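Local atomic coordinates of putative major capsid protein (PDB entry 6G44), a protein that probably builds the icosahedral capsid shell of the virophage mavirus, as a trimeric double jelly-roll major capsid protein that self-assembles into the coat. Residues E204-N209 / V230-Q235; P102-I107 / A140-C145; A72-V77 / K214-P219; V109-I112 / K117-T120; E239-I244 / V259-F264. All blocks are in the same frame, centred on the assembly; numbering follows the deposited sequence.

Contact 1 (E204-N209 / V230-Q235); sequences EALVAN and VILDGQ
Leu-206, just past the end of strand 195-205, faces Val-230 and Leu-232 near the end of strand 222-235, and the backbones stay well apart. Leu-206 CA lies 10.1 Å from Val-230 CA and 10.3 Å from Leu-232 CA, so the gap is bridged by side chains alone and no hydrogen bond crosses it. The Leu-206 side chain spans most of that gap. Its CG is anti to the backbone N (chi1 179°), which carries the isobutyl end out toward the strand. The two methyls then divide the work. CD2 meets Val-230 CG1 tip to tip at 3.9 Å, while CD1 looks toward the Leu-232 branch, with 4.5 Å to Leu-232 CD2, a looser approach. Val-230 sets out from its backbone heading for Leu-206. Leu-232 leaves its backbone at a tangent, and only the end of the side chain turns in.

This is core packing between opposing walls of a jelly roll, probably the first of the two in the chain. Leu-75 of strand 74-84 touches both Leu-206 and Leu-232, and Phe-61 of strand 58-66 lies against Leu-232. The small contact is thus one piece of a wider buried apolar cluster. Ile-231 and Asp-233, which alternate with the inward pair, are partly exposed and do not meet 204-209. Farther along, Gln-235 NE2 gives a nearly straight hydrogen bond (171°) to Asp-233 OD1 at 3.2 Å, arriving on the syn side of the carboxylate and 25° out of its plane.

Contact 2 (P102-I107 / A140-C145); sequences PVNRSI and ALLSPC
Pro-102 brings one ring carbon, CD, against the turn that follows helix 136-142, and here the packing is closest. Pro-102 CD sits 3.7 Å from Cys-145 CB and 3.8 Å from Ser-143 OG. Cys-145 offers its CB rather than its sulfur, because SG is swung beside the backbone N (chi1 -68°). The turn is braced from within: Cys-145 N donates to Ser-143 OG at 3.0 Å, an ST turn. On the facing segment Ser-106 OG reaches back to Pro-102 O at 2.8 Å, nearly along the C=O axis, and closes the short, weakly bonded turn on itself.

The second touch is slighter. Asn-104 ND2 passes Leu-142 CD2 at 3.8 Å, the side chains crossing at a slant. That amide is held by partners other than Leu-142: ND2 donates to Glu-204 OE2 and Ala-205 O, and OD1 accepts from Val-207 N, which fixes the flip of the group. Glu-204 also reaches Ser-143 OG through OE1, so its buried carboxylate joins both segments, which otherwise share no hydrogen bond. By contrast, Ala-140 and Leu-141, farther back on the helix, are exposed and take no part here.

Strand 195-205 runs beneath both segments, with Glu-204 under Pro-102 and Leu-142, while helix 123-130 adds Ile-127 beside Asn-104 and His-130 beside Leu-142.

Contact 3 (A72-V77 / K214-P219); sequences APRLRV and KNIKDP
Ala-72 and Ile-216 mark the closest backbone approach, their CA atoms 6.1 Å apart, where the lead-in to strand 74-84 passes the loop 214-219. The apolar contacts centre on the Ala-72 methyl. Ala-72 CB has Pro-219 CG at 4.1 Å and Ile-216 CG1 at 4.4 Å, so the methyl is met by a proline ring and, from a direction roughly at right angles, by an isoleucine branch. The same Pro-219 CG also comes within 4.0 Å of Ala-72 N, and the ring therefore covers backbone as well as side chain.

Charge enters through Arg-74, though not as a bond across the contact. Ile-216 CG2 lies 4.0 Å from Arg-74 NH2, at the edge of the guanidinium and close to its plane, with the two side chains crossing at roughly a right angle. A bend at chi3 (75°) folds the arginine so that its end comes nearer the loop although the side chain sets out in another direction. The flat group is fixed by other residues: NE makes a salt bridge with Asp-203, and NH2 donates to Leu-141 O at the end of helix 136-142. Glu-380 of the third subunit makes only a long, weak ion pair with it.

Backbone hydrogen bonding between the segments is absent; the loop is tied down by Ile-216 N, which donates to Glu-138 OE2. The Ile-216 side chain rests on Leu-141 and Leu-142 of helix 136-142 and on Ala-205 of strand 195-205, and strand 74-84 continues from Arg-74 into the jelly-roll sheet between strands 195-205 and 258-273.

Contact 4 (V109-I112 / K117-T120); sequences VAVI and KTFT
Phe-119 turns one edge of its ring to the backbone of Ile-112: CD1 lies 3.4 Å from Ile-112 O, near the ring plane. Around the rest of this side chain, Pro-210 and Asp-490 make contact from beyond the two strands. With CG beside the backbone N (chi1 -55°), the ring is laid along the sheet on the buried side, which Ile-112 shares. The motif is a tight antiparallel beta hairpin, strands 110-114 and 117-121, with segment axes 4.6 Å apart.

Ile-112 and Phe-119 form the hydrogen-bonded pair. Ile-112 N donates to Phe-119 O at 2.9 Å, and Phe-119 N returns the bond to Ile-112 O at 2.8 Å. Next to it, Val-111 and Thr-120 make a non-hydrogen-bonded pair whose side chains stand on the opposite face, the more open one. There Val-111 spreads its methyls in two directions: CG2 goes to Thr-120 OG1 at 3.7 Å and CG1 to Thr-118 CB at 4.0 Å, in both cases neither head-on nor parallel.

Strand 222-235 pairs with the other edge of strand 110-114, which joins the hairpin to the jelly-roll sheet, while Lys-117 reaches out to a salt bridge with Asp-490 on strand 488-492. The carbonyl oxygens do double duty: Phe-119 O also receives a CA-H...O contact from Val-111 CA at 3.3 Å, and Ile-112 O one from Thr-118 CA at 3.2 Å.

Contact 5 (E239-I244 / V259-F264); sequences ENMIGI and VDITGF
Met-241, the last residue of helix 238-241, starts the contact by laying its terminal methyl on Ile-261. Met-241 CE is 3.8 Å from Ile-261 CD1 and 4.2 Å from Ile-261 CG1, one side chain lying diagonally across the other. A bend at the sulfur (chi3 -62°) turns CE down onto the strand, so the methyl and not the sulfur makes the touch.

At Ile-242 the chain leaves helical geometry and enters the short strand 242-244. This is where the backbones come nearest, with Ile-242 CA 8.5 Å from Val-259 CA, too far for hydrogen bonding, and the layers meet through side chains only. Ile-242 CG1 approaches Val-259 CG1 at 4.3 Å. Gly-243 comes next and makes no contact with the facing strand, its neighbours on either side pointing there instead. Ile-244 then sends CD1 to Val-259 CG2, also at 4.3 Å. Each methyl of Val-259 thus serves a different isoleucine, and the packing is rather loose compared with the methionine end. A glycerol, probably from the crystallisation liquor, lies about 5 Å from the Val-259 side chain.

Every cross-contact is apolar, and four of the five touching residues are buried. Strand 242-244 pairs antiparallel with strand 96-98, forming a separate two-stranded sheet packed on strand 258-273, which pairs in turn with strand 74-84. Phe-79 and Ile-83 of strand 74-84 reach up to Met-241 and Ile-244, and Pro-238 covers Val-259 and Ile-261.

Four contacts reach one curled antiparallel sheet, strand 222-235 of contact 1 lying beside strand 110-114 of contact 4 and strand 195-205 beside strand 74-84 of contact 3. Contacts 1 and 4 have centres about 9 Å apart and are stitched by Ile-231 N to Val-111 O, 2.8 Å. Contact 2 lies about 10 Å from contact 1 and about 11 Å from contact 3, centre to centre. It also reaches contact 5, where Arg-105 NE meets Asn-240 O at 2.8 Å. Contacts 4 and 5 are the farthest apart, with centres about 26 Å from each other. Of the five, contact 3 alone touches the other subunits of the trimer.

Contact 1 (E204-N209 / V230-Q235)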
# COMPACT_ATOMS: atom_id res chain seq x y z
N GLU C 204 18.78 -12.99 4.99
CA GLU C 204 18.62 -11.56 5.30
C GLU C 204 19.85 -10.77 4.82
O GLU C 204 20.99 -11.22 4.96
CB GLU C 204 18.43 -11.42 6.82
CG GLU C 204 18.24 -10.00 7.34
CD GLU C 204 17.75 -9.95 8.78
OE1 GLU C 204 16.88 -10.78 9.14
OE2 GLU C 204 18.24 -9.09 9.55
N ALA C 205 19.64 -9.60 4.21
CA ALA C 205 20.74 -8.74 3.79
C ALA C 205 21.55 -8.30 5.00
O ALA C 205 20.97 -7.91 6.03
CB ALA C 205 20.21 -7.53 3.05
N LEU C 206 22.88 -8.33 4.89
CA LEU C 206 23.73 -7.80 5.95
C LEU C 206 23.73 -6.28 5.94
O LEU C 206 24.03 -5.69 4.89
CB LEU C 206 25.17 -8.29 5.75
CG LEU C 206 26.21 -7.81 6.76
CD1 LEU C 206 25.86 -8.14 8.19
CD2 LEU C 206 27.57 -8.41 6.40
N VAL C 207 23.46 -5.65 7.10
CA VAL C 207 23.49 -4.20 7.26
C VAL C 207 24.79 -3.82 7.93
O VAL C 207 24.90 -3.77 9.17
CB VAL C 207 22.26 -3.73 8.07
CG1 VAL C 207 22.27 -2.24 8.33
CG2 VAL C 207 21.00 -4.15 7.33
N ALA C 208 25.81 -3.61 7.11
CA ALA C 208 27.18 -3.33 7.61
C ALA C 208 27.94 -2.58 6.55
O ALA C 208 28.01 -3.04 5.42
CB ALA C 208 27.90 -4.62 7.96
N ASN C 209 28.55 -1.44 6.89
CA ASN C 209 29.31 -0.69 5.88
C ASN C 209 30.37 -1.60 5.19
O ASN C 209 31.03 -2.38 5.90
CB ASN C 209 30.00 0.51 6.51
CG ASN C 209 29.03 1.55 7.07
OD1 ASN C 209 28.13 1.22 7.85
ND2 ASN C 209 29.22 2.81 6.69
N VAL C 230 34.58 -11.01 5.69
CA VAL C 230 33.41 -10.52 6.45
C VAL C 230 33.52 -11.23 7.79
O VAL C 230 33.37 -12.45 7.86
CB VAL C 230 32.09 -10.81 5.74
CG1 VAL C 230 30.89 -10.44 6.61
CG2 VAL C 230 32.04 -10.04 4.41
N ILE C 231 33.78 -10.44 8.83
CA ILE C 231 34.03 -10.97 10.18
C ILE C 231 32.90 -10.52 11.09
O ILE C 231 32.69 -9.30 11.27
CB ILE C 231 35.38 -10.47 10.71
CG1 ILE C 231 36.51 -10.86 9.75
CG2 ILE C 231 35.68 -11.05 12.10
CD1 ILE C 231 37.70 -9.91 9.81
N LEU C 232 32.19 -11.49 11.66
CA LEU C 232 30.97 -11.20 12.47
C LEU C 232 31.19 -11.61 13.92
O LEU C 232 31.70 -12.69 14.21
CB LEU C 232 29.79 -11.99 11.94
CG LEU C 232 29.51 -11.89 10.44
CD1 LEU C 232 28.37 -12.82 10.06
CD2 LEU C 232 29.20 -10.46 10.06
N ASP C 233 30.75 -10.73 14.83
CA ASP C 233 30.57 -11.14 16.24
C ASP C 233 29.22 -11.85 16.28
O ASP C 233 28.17 -11.18 16.36
CB ASP C 233 30.61 -9.91 17.15
CG ASP C 233 30.23 -10.20 18.60
OD1 ASP C 233 30.18 -11.35 19.02
OD2 ASP C 233 30.01 -9.18 19.30
N GLY C 234 29.21 -13.15 16.15
CA GLY C 234 27.98 -13.93 16.08
C GLY C 234 27.27 -14.03 17.41
O GLY C 234 27.83 -14.56 18.38
N GLN C 235 26.07 -13.47 17.51
CA GLN C 235 25.24 -13.56 18.70
C GLN C 235 23.85 -14.05 18.30
O GLN C 235 22.84 -13.41 18.66
CB GLN C 235 25.18 -12.23 19.45
CG GLN C 235 26.50 -11.75 19.98
CD GLN C 235 27.02 -12.62 21.11
OE1 GLN C 235 26.25 -13.24 21.86
NE2 GLN C 235 28.35 -12.72 21.21

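Contact 2 (P102-I107 / A140-C145)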
# COMPACT_ATOMS: atom_id res chain seq x y z
N PRO C 102 16.03 -10.60 12.43
CA PRO C 102 16.74 -11.46 13.42
C PRO C 102 18.20 -11.70 13.12
O PRO C 102 18.98 -11.96 14.05
CB PRO C 102 15.94 -12.76 13.38
CG PRO C 102 15.36 -12.78 11.99
CD PRO C 102 15.00 -11.35 11.69
N VAL C 103 18.60 -11.63 11.86
CA VAL C 103 20.02 -11.78 11.52
C VAL C 103 20.78 -10.56 11.97
O VAL C 103 21.78 -10.69 12.70
CB VAL C 103 20.25 -12.10 10.04
CG1 VAL C 103 21.73 -12.02 9.65
CG2 VAL C 103 19.65 -13.45 9.70
N ASN C 104 20.37 -9.36 11.58
CA ASN C 104 21.13 -8.17 11.99
C ASN C 104 21.04 -7.90 13.50
O ASN C 104 22.01 -7.38 14.09
CB ASN C 104 20.75 -6.96 11.13
CG ASN C 104 21.30 -7.08 9.74
OD1 ASN C 104 22.48 -6.83 9.51
ND2 ASN C 104 20.43 -7.46 8.77
N ARG C 105 19.93 -8.28 14.14
CA ARG C 105 19.82 -8.19 15.60
C ARG C 105 20.87 -9.02 16.33
O ARG C 105 21.21 -8.71 17.47
CB ARG C 105 18.46 -8.68 16.09
CG ARG C 105 17.35 -7.65 16.04
CD ARG C 105 16.06 -8.17 16.70
NE ARG C 105 16.24 -8.68 18.05
CZ ARG C 105 16.11 -7.96 19.18
NH1 ARG C 105 16.27 -8.56 20.38
NH2 ARG C 105 15.84 -6.66 19.14
N SER C 106 21.33 -10.07 15.65
CA SER C 106 22.28 -11.04 16.23
C SER C 106 23.74 -10.67 15.98
O SER C 106 24.62 -11.48 16.30
CB SER C 106 21.99 -12.41 15.63
OG SER C 106 20.72 -12.88 16.05
N ILE C 107 24.03 -9.50 15.41
CA ILE C 107 25.41 -9.14 15.08
C ILE C 107 25.74 -7.78 15.67
O ILE C 107 25.48 -6.74 15.07
CB ILE C 107 25.67 -9.16 13.56
CG1 ILE C 107 25.29 -10.48 12.90
CG2 ILE C 107 27.13 -8.80 13.28
CD1 ILE C 107 25.13 -10.40 11.38
N ALA C 140 11.20 -4.99 3.61
CA ALA C 140 10.77 -6.34 3.27
C ALA C 140 11.74 -7.05 2.33
O ALA C 140 11.80 -8.26 2.33
CB ALA C 140 9.35 -6.34 2.67
N LEU C 141 12.49 -6.29 1.54
CA LEU C 141 13.55 -6.89 0.73
C LEU C 141 14.78 -7.21 1.58
O LEU C 141 15.59 -8.07 1.23
CB LEU C 141 13.96 -5.97 -0.41
CG LEU C 141 12.89 -5.67 -1.45
CD1 LEU C 141 13.44 -4.69 -2.47
CD2 LEU C 141 12.42 -6.93 -2.13
N LEU C 142 14.95 -6.49 2.68
CA LEU C 142 16.07 -6.68 3.60
C LEU C 142 15.91 -7.98 4.39
O LEU C 142 16.86 -8.79 4.48
CB LEU C 142 16.18 -5.45 4.51
CG LEU C 142 17.49 -5.14 5.22
CD1 LEU C 142 17.47 -3.72 5.76
CD2 LEU C 142 17.75 -6.11 6.36
N SER C 143 14.73 -8.21 4.97
CA SER C 143 14.50 -9.39 5.81
C SER C 143 13.09 -9.91 5.59
O SER C 143 12.16 -9.09 5.40
CB SER C 143 14.62 -9.01 7.28
OG SER C 143 14.36 -10.09 8.16
N PRO C 144 12.88 -11.23 5.72
CA PRO C 144 11.52 -11.80 5.75
C PRO C 144 10.76 -11.37 7.00
O PRO C 144 9.53 -11.50 7.04
CB PRO C 144 11.75 -13.32 5.73
CG PRO C 144 13.12 -13.47 6.34
CD PRO C 144 13.92 -12.28 5.86
N CYS C 145 11.45 -10.90 8.02
CA CYS C 145 10.81 -10.51 9.27
C CYS C 145 10.95 -9.01 9.41
O CYS C 145 11.75 -8.52 10.24
CB CYS C 145 11.49 -11.23 10.43
SG CYS C 145 11.18 -13.01 10.39

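Contact 3 (A72-V77 / K214-P219)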
# COMPACT_ATOMS: atom_id res chain seq x y z
N ALA C 72 24.71 -5.96 -2.25
CA ALA C 72 23.96 -6.26 -1.05
C ALA C 72 24.02 -7.74 -0.72
O ALA C 72 23.07 -8.48 -0.87
CB ALA C 72 22.52 -5.80 -1.21
N PRO C 73 25.20 -8.21 -0.24
CA PRO C 73 25.32 -9.58 0.16
C PRO C 73 24.39 -9.95 1.33
O PRO C 73 24.05 -9.08 2.15
CB PRO C 73 26.80 -9.71 0.58
CG PRO C 73 27.23 -8.34 0.93
CD PRO C 73 26.45 -7.45 -0.02
N ARG C 74 23.99 -11.19 1.37
CA ARG C 74 23.05 -11.67 2.36
C ARG C 74 23.66 -12.79 3.19
O ARG C 74 24.62 -13.45 2.76
CB ARG C 74 21.76 -12.20 1.69
CG ARG C 74 21.10 -11.20 0.75
CD ARG C 74 19.83 -11.73 0.12
NE ARG C 74 18.68 -11.74 1.04
CZ ARG C 74 17.89 -10.70 1.26
NH1 ARG C 74 16.88 -10.86 2.10
NH2 ARG C 74 18.10 -9.53 0.69
N LEU C 75 23.10 -13.01 4.35
CA LEU C 75 23.45 -14.14 5.19
C LEU C 75 22.27 -15.08 5.29
O LEU C 75 21.15 -14.66 5.61
CB LEU C 75 23.86 -13.65 6.58
CG LEU C 75 25.08 -12.74 6.63
CD1 LEU C 75 25.27 -12.08 7.99
CD2 LEU C 75 26.35 -13.50 6.25
N ARG C 76 22.51 -16.38 5.05
CA ARG C 76 21.52 -17.42 5.20
C ARG C 76 21.87 -18.19 6.46
O ARG C 76 22.95 -18.79 6.52
CB ARG C 76 21.46 -18.36 3.98
CG ARG C 76 20.46 -19.51 4.11
CD ARG C 76 20.79 -20.62 3.11
NE ARG C 76 19.78 -21.68 3.06
CZ ARG C 76 19.75 -22.78 3.83
NH1 ARG C 76 20.66 -23.00 4.79
NH2 ARG C 76 18.77 -23.67 3.64
N VAL C 77 20.99 -18.15 7.45
CA VAL C 77 21.18 -18.89 8.70
C VAL C 77 20.16 -19.98 8.79
O VAL C 77 19.01 -19.81 8.37
CB VAL C 77 21.15 -18.02 9.96
CG1 VAL C 77 22.29 -17.01 9.96
CG2 VAL C 77 19.79 -17.37 10.16
N LYS C 214 20.43 -0.17 1.52
CA LYS C 214 19.32 0.75 1.24
C LYS C 214 18.80 0.60 -0.18
O LYS C 214 17.78 1.21 -0.52
CB LYS C 214 19.76 2.20 1.51
CG LYS C 214 20.16 2.48 2.96
CD LYS C 214 21.00 3.75 3.13
CE LYS C 214 20.33 5.02 2.61
NZ LYS C 214 19.27 5.53 3.51
N ASN C 215 19.48 -0.19 -1.03
CA ASN C 215 19.17 -0.35 -2.44
C ASN C 215 19.21 -1.84 -2.80
O ASN C 215 19.98 -2.23 -3.65
CB ASN C 215 20.21 0.43 -3.29
CG ASN C 215 20.24 1.93 -2.99
OD1 ASN C 215 20.98 2.40 -2.12
ND2 ASN C 215 19.45 2.68 -3.74
N ILE C 216 18.41 -2.68 -2.14
CA ILE C 216 18.46 -4.10 -2.35
C ILE C 216 18.03 -4.56 -3.75
O ILE C 216 18.60 -5.51 -4.28
CB ILE C 216 17.71 -4.82 -1.22
CG1 ILE C 216 18.50 -4.60 0.09
CG2 ILE C 216 17.52 -6.31 -1.53
CD1 ILE C 216 17.68 -4.76 1.33
N LYS C 217 17.09 -3.86 -4.38
CA LYS C 217 16.66 -4.30 -5.72
C LYS C 217 17.76 -4.13 -6.76
O LYS C 217 17.99 -5.05 -7.58
CB LYS C 217 15.38 -3.58 -6.20
CG LYS C 217 14.98 -3.99 -7.62
CD LYS C 217 13.58 -3.58 -8.05
CE LYS C 217 13.38 -3.80 -9.55
NZ LYS C 217 13.54 -5.23 -9.97
N ASP C 218 18.47 -3.00 -6.68
CA ASP C 218 19.39 -2.60 -7.73
C ASP C 218 20.66 -1.91 -7.18
O ASP C 218 20.96 -0.76 -7.50
CB ASP C 218 18.63 -1.68 -8.69
CG ASP C 218 19.39 -1.37 -9.96
OD1 ASP C 218 20.16 -2.20 -10.46
OD2 ASP C 218 19.18 -0.23 -10.46
N PRO C 219 21.42 -2.64 -6.34
CA PRO C 219 22.62 -2.06 -5.75
C PRO C 219 23.78 -2.01 -6.75
O PRO C 219 23.92 -2.91 -7.58
CB PRO C 219 22.96 -3.04 -4.60
CG PRO C 219 22.42 -4.33 -5.03
CD PRO C 219 21.24 -4.05 -5.94

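Contact 4 (V109-I112 / K117-T120)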
# COMPACT_ATOMS: atom_id res chain seq x y z
N VAL C 109 28.71 -6.35 16.15
CA VAL C 109 29.79 -5.70 15.43
C VAL C 109 30.19 -6.59 14.25
O VAL C 109 30.15 -7.83 14.33
CB VAL C 109 30.97 -5.37 16.38
CG1 VAL C 109 31.47 -6.60 17.12
CG2 VAL C 109 32.10 -4.70 15.60
N ALA C 110 30.49 -5.92 13.14
CA ALA C 110 30.97 -6.56 11.93
C ALA C 110 32.16 -5.77 11.40
O ALA C 110 32.22 -4.53 11.51
CB ALA C 110 29.85 -6.60 10.90
N VAL C 111 33.11 -6.51 10.84
CA VAL C 111 34.23 -5.92 10.14
C VAL C 111 34.27 -6.50 8.73
O VAL C 111 34.30 -7.71 8.55
CB VAL C 111 35.58 -6.17 10.84
CG1 VAL C 111 36.70 -5.53 10.05
CG2 VAL C 111 35.53 -5.62 12.26
N ILE C 112 34.22 -5.62 7.74
CA ILE C 112 34.37 -6.02 6.35
C ILE C 112 35.72 -5.51 5.84
O ILE C 112 36.07 -4.36 6.07
CB ILE C 112 33.19 -5.54 5.48
CG1 ILE C 112 31.90 -6.20 5.98
CG2 ILE C 112 33.45 -5.86 4.00
CD1 ILE C 112 30.63 -5.80 5.24
N LYS C 117 41.27 -2.64 3.05
CA LYS C 117 40.59 -1.57 3.78
C LYS C 117 39.52 -2.18 4.65
O LYS C 117 38.70 -2.94 4.14
CB LYS C 117 39.95 -0.58 2.80
CG LYS C 117 38.96 0.40 3.43
CD LYS C 117 39.66 1.35 4.39
CE LYS C 117 38.67 2.40 4.86
NZ LYS C 117 39.22 3.28 5.93
N THR C 118 39.56 -1.89 5.95
CA THR C 118 38.54 -2.43 6.85
C THR C 118 37.48 -1.38 7.17
O THR C 118 37.75 -0.16 7.28
CB THR C 118 39.14 -2.97 8.15
OG1 THR C 118 39.77 -1.90 8.85
CG2 THR C 118 40.15 -4.09 7.87
N PHE C 119 36.26 -1.89 7.28
CA PHE C 119 35.08 -1.09 7.64
C PHE C 119 34.48 -1.74 8.87
O PHE C 119 34.09 -2.90 8.82
CB PHE C 119 34.05 -1.12 6.51
CG PHE C 119 34.56 -0.68 5.16
CD1 PHE C 119 35.13 -1.60 4.28
CD2 PHE C 119 34.37 0.63 4.72
CE1 PHE C 119 35.56 -1.20 3.02
CE2 PHE C 119 34.79 1.03 3.45
CZ PHE C 119 35.41 0.11 2.62
N THR C 120 34.43 -1.02 9.99
CA THR C 120 33.85 -1.54 11.22
C THR C 120 32.50 -0.88 11.45
O THR C 120 32.40 0.32 11.44
CB THR C 120 34.79 -1.27 12.42
OG1 THR C 120 36.05 -1.94 12.18
CG2 THR C 120 34.22 -1.79 13.72

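Contact 5 (E239-I244 / V259-F264)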
# COMPACT_ATOMS: atom_id res chain seq x y z
N GLU C 239 17.51 -14.73 22.62
CA GLU C 239 17.02 -13.38 22.90
C GLU C 239 17.12 -12.44 21.69
O GLU C 239 16.43 -11.45 21.62
CB GLU C 239 17.79 -12.77 24.09
CG GLU C 239 17.25 -11.45 24.56
CD GLU C 239 17.66 -11.07 25.96
OE1 GLU C 239 18.57 -11.73 26.54
OE2 GLU C 239 17.08 -10.09 26.49
N ASN C 240 18.05 -12.71 20.79
CA ASN C 240 18.16 -11.91 19.58
C ASN C 240 17.22 -12.32 18.47
O ASN C 240 16.80 -11.45 17.70
CB ASN C 240 19.61 -11.85 19.12
CG ASN C 240 20.45 -11.00 20.04
OD1 ASN C 240 19.94 -10.10 20.72
ND2 ASN C 240 21.75 -11.26 20.08
N MET C 241 16.86 -13.58 18.40
CA MET C 241 16.12 -14.14 17.24
C MET C 241 14.68 -14.52 17.50
O MET C 241 13.87 -14.37 16.62
CB MET C 241 16.84 -15.37 16.68
CG MET C 241 18.25 -15.08 16.21
SD MET C 241 18.96 -16.43 15.27
CE MET C 241 18.96 -17.73 16.48
N ILE C 242 14.37 -15.12 18.66
CA ILE C 242 13.14 -15.83 18.89
C ILE C 242 12.10 -14.95 19.58
O ILE C 242 12.36 -14.30 20.57
CB ILE C 242 13.42 -17.10 19.74
CG1 ILE C 242 14.47 -17.99 19.04
CG2 ILE C 242 12.14 -17.88 20.05
CD1 ILE C 242 14.01 -18.63 17.74
N GLY C 243 10.91 -14.94 18.98
CA GLY C 243 9.75 -14.32 19.59
C GLY C 243 8.68 -15.28 20.04
O GLY C 243 8.33 -16.23 19.33
N ILE C 244 8.15 -15.03 21.25
CA ILE C 244 7.10 -15.84 21.86
C ILE C 244 6.05 -14.88 22.39
O ILE C 244 6.37 -13.98 23.15
CB ILE C 244 7.63 -16.76 23.01
CG1 ILE C 244 8.76 -17.66 22.49
CG2 ILE C 244 6.48 -17.59 23.54
CD1 ILE C 244 9.50 -18.44 23.56
N VAL C 259 15.20 -21.41 26.06
CA VAL C 259 15.33 -21.69 24.63
C VAL C 259 16.78 -21.98 24.34
O VAL C 259 17.67 -21.27 24.85
CB VAL C 259 14.83 -20.50 23.78
CG1 VAL C 259 14.96 -20.82 22.30
CG2 VAL C 259 13.39 -20.16 24.16
N ASP C 260 17.03 -23.02 23.56
CA ASP C 260 18.38 -23.45 23.14
C ASP C 260 18.48 -23.50 21.62
O ASP C 260 17.58 -24.04 21.01
CB ASP C 260 18.64 -24.86 23.68
CG ASP C 260 18.73 -24.90 25.19
OD1 ASP C 260 19.39 -24.02 25.77
OD2 ASP C 260 18.16 -25.83 25.79
N ILE C 261 19.60 -23.05 21.06
CA ILE C 261 19.90 -23.13 19.63
C ILE C 261 20.90 -24.26 19.40
O ILE C 261 21.92 -24.34 20.11
CB ILE C 261 20.50 -21.81 19.12
CG1 ILE C 261 19.58 -20.62 19.46
CG2 ILE C 261 20.85 -21.85 17.62
CD1 ILE C 261 18.21 -20.63 18.78
N THR C 262 20.59 -25.10 18.44
CA THR C 262 21.49 -26.17 18.01
C THR C 262 21.54 -26.24 16.51
O THR C 262 20.65 -25.73 15.81
CB THR C 262 21.07 -27.54 18.59
OG1 THR C 262 19.78 -27.93 18.12
CG2 THR C 262 21.10 -27.51 20.12
N GLY C 263 22.56 -26.91 15.99
CA GLY C 263 22.68 -27.14 14.57
C GLY C 263 22.86 -25.87 13.75
O GLY C 263 22.54 -25.87 12.57
N PHE C 264 23.36 -24.82 14.38
CA PHE C 264 23.53 -23.52 13.68
C PHE C 264 24.48 -23.62 12.49
O PHE C 264 25.58 -24.17 12.59
CB PHE C 264 23.98 -22.45 14.65
CG PHE C 264 24.09 -21.09 14.03
CD1 PHE C 264 22.97 -20.29 13.94
CD2 PHE C 264 25.28 -20.63 13.54
CE1 PHE C 264 23.07 -19.02 13.37
CE2 PHE C 264 25.38 -19.37 12.97
CZ PHE C 264 24.26 -18.58 12.86